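Local atomic coordinates of citrate synthase (Mycobacterium tuberculosis, PDB entry 4TVM), a protein that catalyses the condensation of oxaloacetate with acetyl-CoA and water to give citrate and free CoA, a step of the Krebs cycle. Residues H132-P135 against V136-S139. Numbering follows the deposited sequence.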
ATOM      1  N   HIS A 132      11.049   4.715  16.554  1.00 54.49           N
ATOM      2  CA  HIS A 132      11.294   3.390  15.994  1.00 49.90           C
ATOM      3  C   HIS A 132      11.646   3.581  14.521  1.00 50.92           C
ATOM      4  O   HIS A 132      11.102   4.477  13.880  1.00 53.78           O
ATOM      5  CB  HIS A 132      10.056   2.533  16.174  1.00 48.97           C
ATOM      6  CG  HIS A 132       9.690   2.304  17.609  1.00 52.14           C
ATOM      7  ND1 HIS A 132       8.671   1.458  17.992  1.00 54.57           N
ATOM      8  CD2 HIS A 132      10.219   2.795  18.755  1.00 55.21           C
ATOM      9  CE1 HIS A 132       8.576   1.452  19.310  1.00 54.85           C
ATOM     10  NE2 HIS A 132       9.509   2.248  19.797  1.00 55.45           N
ATOM     11  N   PRO A 133      12.593   2.796  13.979  1.00 46.49           N
ATOM     12  CA  PRO A 133      12.982   3.147  12.615  1.00 44.90           C
ATOM     13  C   PRO A 133      11.921   2.862  11.566  1.00 42.35           C
ATOM     14  O   PRO A 133      11.827   3.555  10.581  1.00 43.05           O
ATOM     15  CB  PRO A 133      14.212   2.263  12.366  1.00 45.14           C
ATOM     16  CG  PRO A 133      14.720   1.922  13.718  1.00 44.15           C
ATOM     17  CD  PRO A 133      13.463   1.740  14.516  1.00 45.30           C
ATOM     18  N   MET A 134      11.115   1.848  11.769  1.00 46.75           N
ATOM     19  CA  MET A 134      10.167   1.507  10.754  1.00 47.64           C
ATOM     20  C   MET A 134       9.227   2.654  10.411  1.00 47.76           C
ATOM     21  O   MET A 134       8.945   2.874   9.255  1.00 53.61           O
ATOM     22  CB  MET A 134       9.396   0.297  11.182  1.00 48.38           C
ATOM     23  CG  MET A 134       8.728  -0.357  10.020  1.00 56.46           C
ATOM     24  SD  MET A 134       9.942  -0.847   8.781  1.00 55.91           S
ATOM     25  CE  MET A 134       8.755  -1.149   7.472  1.00 51.18           C
ATOM     26  N   PRO A 135       8.724   3.373  11.413  1.00 46.00           N
ATOM     27  CA  PRO A 135       7.887   4.538  11.135  1.00 47.93           C
ATOM     28  C   PRO A 135       8.584   5.653  10.374  1.00 45.77           C
ATOM     29  O   PRO A 135       8.018   6.248   9.457  1.00 53.55           O
ATOM     30  CB  PRO A 135       7.514   5.040  12.533  1.00 47.22           C
ATOM     31  CG  PRO A 135       7.566   3.841  13.403  1.00 46.95           C
ATOM     32  CD  PRO A 135       8.471   2.827  12.755  1.00 47.50           C
ATOM     33  N   VAL A 136       9.802   5.935  10.782  1.00 39.35           N
ATOM     34  CA  VAL A 136      10.579   7.006  10.222  1.00 35.63           C
ATOM     35  C   VAL A 136      10.837   6.772   8.762  1.00 36.54           C
ATOM     36  O   VAL A 136      10.728   7.675   7.964  1.00 40.47           O
ATOM     37  CB  VAL A 136      11.948   7.105  10.929  1.00 35.14           C
ATOM     38  CG1 VAL A 136      12.725   8.300  10.397  1.00 36.13           C
ATOM     39  CG2 VAL A 136      11.768   7.224  12.436  1.00 31.07           C
ATOM     40  N   LEU A 137      11.216   5.551   8.428  1.00 40.04           N
ATOM     41  CA  LEU A 137      11.476   5.137   7.045  1.00 41.33           C
ATOM     42  C   LEU A 137      10.250   5.194   6.120  1.00 40.33           C
ATOM     43  O   LEU A 137      10.355   5.581   4.961  1.00 38.41           O
ATOM     44  CB  LEU A 137      12.041   3.715   7.068  1.00 42.99           C
ATOM     45  CG  LEU A 137      11.930   2.784   5.863  1.00 43.32           C
ATOM     46  CD1 LEU A 137      13.062   3.026   4.914  1.00 44.90           C
ATOM     47  CD2 LEU A 137      11.972   1.336   6.335  1.00 49.77           C
ATOM     48  N   SER A 138       9.085   4.778   6.575  1.00 39.84           N
ATOM     49  CA  SER A 138       7.909   4.937   5.699  1.00 43.98           C
ATOM     50  C   SER A 138       7.650   6.446   5.492  1.00 42.84           C
ATOM     51  O   SER A 138       7.308   6.901   4.390  1.00 37.83           O
ATOM     52  CB  SER A 138       6.692   4.298   6.339  1.00 45.27           C
ATOM     53  OG  SER A 138       6.664   4.679   7.713  1.00 48.14           O
ATOM     54  N   SER A 139       7.846   7.219   6.559  1.00 37.17           N
ATOM     55  CA  SER A 139       7.536   8.618   6.507  1.00 38.25           C
ATOM     56  C   SER A 139       8.430   9.287   5.487  1.00 39.49           C
ATOM     57  O   SER A 139       7.962  10.090   4.674  1.00 44.67           O
ATOM     58  CB  SER A 139       7.707   9.234   7.886  1.00 36.27           C
ATOM     59  OG  SER A 139       7.093  10.500   7.955  1.00 35.19           O
TER
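A local contact along the first turns of an alpha-helix, at the N-terminal end of helix 133-147 in the largely helical citrate synthase fold, packs Met134 on Leu137 and brings the hydroxyl of Ser138 to the carbonyl oxygen of Pro135. His132 stands at the N-cap position. The two prolines, Pro133 and Pro135, lie in the first turn, where the absence of an amide hydrogen costs little because no carbonyl of an earlier turn is there to receive it. Regular i to i+4 bonding begins at once: Leu137 N donates to Pro133 O at 3.0 Å, almost straight at the hydrogen, and Ser138 N follows with a longer bond of 3.3 Å to Met134 O. On one flank the side chains of Met134 and Leu137 run aslant to each other, SD of Met134 lying 3.9 Å from CD2 of Leu137. Met134 carries CG opposite its backbone N (chi1 -162°) and then bends at chi2, and this apolar pair continues into Val385 of helix 383-403. On another flank the CG2 branch of Val136 lies beside the carbonyl oxygen of His132, while Ala178 of helix 159-182 and Phe127 cover the same valine. This end of the helix also reaches the dimer interface, away from the oxaloacetate pocket, where Ser139 O is hydrogen-bonded to Ser139 OG of the second subunit. Serine within a helix commonly turns its hydroxyl back to the preceding turn, and Ser138 does so: with chi1 at 45°, OG sits between its own N and carbonyl carbon. That rotamer brings Ser138 OG to 2.7 Å from Pro135 O, which already receives the helical N-H of Ser139 on the same face of its carbonyl plane, the hydroxyl standing 39° out of that plane.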